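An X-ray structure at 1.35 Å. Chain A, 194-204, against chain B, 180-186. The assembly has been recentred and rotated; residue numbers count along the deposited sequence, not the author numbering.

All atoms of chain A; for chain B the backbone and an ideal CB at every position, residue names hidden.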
# COMPACT_ATOMS: atom_id res chain seq x y z
N VAL A 194 33.89 23.56 -6.22
CA VAL A 194 34.61 22.34 -5.86
C VAL A 194 34.67 21.38 -7.05
O VAL A 194 35.72 20.82 -7.34
CB VAL A 194 34.05 21.65 -4.59
CG1 VAL A 194 34.81 20.35 -4.32
CG2 VAL A 194 34.17 22.58 -3.39
N ARG A 195 33.55 21.20 -7.76
CA ARG A 195 33.55 20.37 -8.96
C ARG A 195 34.57 20.88 -9.99
O ARG A 195 35.30 20.08 -10.58
CB ARG A 195 32.16 20.27 -9.60
CG ARG A 195 32.16 19.55 -10.95
CD ARG A 195 32.61 18.10 -10.83
NE ARG A 195 31.59 17.27 -10.20
CZ ARG A 195 31.84 16.28 -9.34
NH1 ARG A 195 33.09 15.98 -9.01
NH2 ARG A 195 30.84 15.58 -8.82
N GLU A 196 34.64 22.20 -10.19
CA GLU A 196 35.61 22.77 -11.12
C GLU A 196 37.03 22.40 -10.71
O GLU A 196 37.88 22.09 -11.55
CB GLU A 196 35.47 24.30 -11.19
CG GLU A 196 36.51 24.98 -12.08
CD GLU A 196 36.41 26.51 -12.08
OE1 GLU A 196 36.05 27.10 -11.03
OE2 GLU A 196 36.72 27.12 -13.12
N ALA A 197 37.29 22.41 -9.40
CA ALA A 197 38.62 22.15 -8.88
C ALA A 197 39.03 20.67 -8.95
O ALA A 197 40.21 20.37 -9.14
CB ALA A 197 38.73 22.66 -7.45
N VAL A 198 38.08 19.76 -8.78
CA VAL A 198 38.41 18.34 -8.72
C VAL A 198 38.07 17.56 -9.99
O VAL A 198 38.55 16.44 -10.18
CB VAL A 198 37.77 17.62 -7.50
CG1 VAL A 198 38.14 18.34 -6.21
CG2 VAL A 198 36.25 17.50 -7.65
N GLY A 199 37.24 18.15 -10.85
CA GLY A 199 36.78 17.45 -12.04
C GLY A 199 36.17 16.10 -11.69
O GLY A 199 35.37 16.00 -10.76
N SER A 200 36.57 15.06 -12.42
CA SER A 200 36.06 13.72 -12.15
C SER A 200 37.00 12.91 -11.26
O SER A 200 36.84 11.69 -11.13
CB SER A 200 35.78 12.98 -13.45
OG SER A 200 34.69 13.58 -14.12
N LYS A 201 37.97 13.58 -10.64
CA LYS A 201 38.93 12.89 -9.79
C LYS A 201 38.42 12.61 -8.39
O LYS A 201 38.95 11.75 -7.69
CB LYS A 201 40.25 13.66 -9.73
CG LYS A 201 40.94 13.75 -11.08
CD LYS A 201 41.15 12.37 -11.68
CE LYS A 201 42.04 12.43 -12.92
NZ LYS A 201 42.33 11.07 -13.46
N ALA A 202 37.38 13.33 -7.97
CA ALA A 202 36.83 13.14 -6.63
C ALA A 202 35.34 13.36 -6.62
O ALA A 202 34.83 14.30 -7.24
CB ALA A 202 37.51 14.07 -5.63
N ASP A 203 34.63 12.48 -5.92
CA ASP A 203 33.22 12.70 -5.67
C ASP A 203 32.99 13.84 -4.68
O ASP A 203 33.81 14.10 -3.80
CB ASP A 203 32.58 11.43 -5.13
CG ASP A 203 32.21 10.44 -6.23
OD1 ASP A 203 31.35 10.77 -7.07
OD2 ASP A 203 32.78 9.33 -6.24
N LEU A 204 31.85 14.52 -4.86
CA LEU A 204 31.38 15.50 -3.90
C LEU A 204 30.46 14.82 -2.90
O LEU A 204 29.52 14.12 -3.29
CB LEU A 204 30.58 16.60 -4.59
CG LEU A 204 31.20 17.32 -5.79
CD1 LEU A 204 30.27 18.39 -6.31
CD2 LEU A 204 32.51 17.93 -5.40
N UNK B 180 32.57 4.94 -10.23
CA UNK B 180 33.31 6.20 -10.11
C UNK B 180 32.83 7.22 -11.13
O UNK B 180 32.22 6.87 -12.14
CB UNK B 180 34.81 5.96 -10.28
N UNK B 181 33.15 8.49 -10.89
CA UNK B 181 32.86 9.54 -11.86
C UNK B 181 33.50 9.28 -13.21
O UNK B 181 32.89 9.53 -14.25
CB UNK B 181 33.33 10.89 -11.32
N UNK B 182 34.73 8.78 -13.23
CA UNK B 182 35.38 8.50 -14.50
C UNK B 182 34.65 7.42 -15.29
O UNK B 182 34.53 7.50 -16.52
CB UNK B 182 36.83 8.08 -14.26
N UNK B 183 34.13 6.41 -14.59
CA UNK B 183 33.37 5.37 -15.28
C UNK B 183 32.02 5.91 -15.74
O UNK B 183 31.59 5.65 -16.86
CB UNK B 183 33.17 4.16 -14.37
N UNK B 184 31.35 6.71 -14.90
CA UNK B 184 30.10 7.34 -15.30
C UNK B 184 30.32 8.20 -16.55
O UNK B 184 29.52 8.16 -17.49
CB UNK B 184 29.54 8.19 -14.16
N UNK B 185 31.41 8.97 -16.56
CA UNK B 185 31.75 9.79 -17.72
C UNK B 185 31.93 8.94 -18.97
O UNK B 185 31.48 9.30 -20.06
CB UNK B 185 33.02 10.59 -17.45
N UNK B 186 32.61 7.81 -18.82
CA UNK B 186 32.88 6.92 -19.94
C UNK B 186 31.58 6.33 -20.49
O UNK B 186 31.41 6.22 -21.70
CB UNK B 186 33.83 5.80 -19.51

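Position 180 has phi/psi of -69/162, extended values, whereas 181 onward is helical; it therefore precedes the first turn. Its CA-to-CB bond points sideways, and its ideal CB has nothing of chain A within 5.5 Å. The backbone argues for a capping residue, Ser, Thr, Asp or Asn. It is Ser B180, chi1 p, whose OG accepts from the backbone N of position 183 at 3.1 Å, a capping bond.

Position 181 points toward chain A. The CA of 181 lies 5.3 Å from Ser A200 CA, the nearest CA pair across the two stretches, and its ideal CB is 3.6 Å from Ser A200 O and 4.7 Å from Asp A203 OD1. The surroundings are largely polar, but the carbonyls of Gly A199 and Ala A202 both already accept from Arg A195 NH1 (2.9 Å to Gly A199 O, 3.0 Å to Ala A202 O). With these carbonyls already bonded within chain A, a medium-sized aliphatic such as Leu, Ile or Met is reasonable, though a polar chain is not excluded. Leu B181 (m, t) places CD1 3.3 Å from Ala A202 O and 3.5 Å from Arg A195 NH1, while CG is 3.4 Å from Asp A203 OD1. It has the largest covered area in either stretch, 110 Å². Its backbone is tied in too: one water accepts from Leu B181 N and donates to Asp A203 OD2, 2.8 Å each.

At 182 the bond runs sideways, with the ideal CB 4.8 Å from Ser A200 O. Lys A201 extends its amine to this side, so a long acidic chain suits best, with Gln a neutral alternative. Glu B182, chi2 t, carries OE2 to 2.8 Å from Lys A201 NZ, a hydrogen-bonded salt bridge. Its CG packs 3.8 Å from Ser A200 O, and a water joins that carbonyl (2.8 Å from Ser A200 O) to the backbone (3.0 Å from Glu B182 N).

Position 183 is out of reach, so chain A sets no preference beyond helical phi/psi; it is Val B183. Position 184 points toward chain A, but its ideal CB meets nothing within 5.5 Å. Many residues would fit, and the nearest approach of Leu B184 is CD1 to Asp A203 OD1, 5.9 Å, too far for a contact.

Position 185 points toward chain A, its ideal CB 4.8 Å from Ser A200 OG. A short acceptor, Asp or Asn, could meet this hydroxyl. Asp B185 OD2 accepts from Ser A200 OG at 2.5 Å, a very short hydrogen bond. A water donates to Asp B185 OD1 (2.8 Å) and, weakly, to Ser A200 OG (3.4 Å).

Position 186 is out of reach and unconstrained here; Arg B186 bonds elsewhere in the structure.

Chain B, residues 180-186: SLEVLDR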
# COMPACT_ATOMS: atom_id res chain seq x y z
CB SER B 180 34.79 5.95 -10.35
OG SER B 180 35.02 5.71 -11.72
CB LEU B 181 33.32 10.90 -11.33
CG LEU B 181 32.50 11.43 -10.16
CD1 LEU B 181 33.26 12.57 -9.51
CD2 LEU B 181 31.12 11.88 -10.62
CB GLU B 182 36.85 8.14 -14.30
CG GLU B 182 37.68 9.36 -13.95
CD GLU B 182 39.14 9.03 -13.74
OE1 GLU B 182 39.43 8.02 -13.07
OE2 GLU B 182 39.98 9.79 -14.25
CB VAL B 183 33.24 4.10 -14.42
CG1 VAL B 183 32.26 3.12 -15.05
CG2 VAL B 183 34.61 3.45 -14.25
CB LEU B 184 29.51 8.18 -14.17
CG LEU B 184 29.01 7.42 -12.94
CD1 LEU B 184 28.71 8.38 -11.79
CD2 LEU B 184 27.77 6.61 -13.28
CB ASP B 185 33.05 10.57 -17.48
CG ASP B 185 32.89 11.74 -16.52
OD1 ASP B 185 31.75 12.13 -16.21
OD2 ASP B 185 33.93 12.29 -16.10
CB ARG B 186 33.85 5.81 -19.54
CG ARG B 186 34.18 4.85 -20.66
CD ARG B 186 35.21 3.84 -20.21
NE ARG B 186 34.65 2.90 -19.25
CZ ARG B 186 35.33 2.31 -18.27
NH1 ARG B 186 36.61 2.59 -18.07
NH2 ARG B 186 34.73 1.45 -17.47
O HOH W 1 36.60 8.90 -10.83
O HOH W 2 31.27 13.85 -14.07
O HOH W 3 34.43 8.79 -8.40
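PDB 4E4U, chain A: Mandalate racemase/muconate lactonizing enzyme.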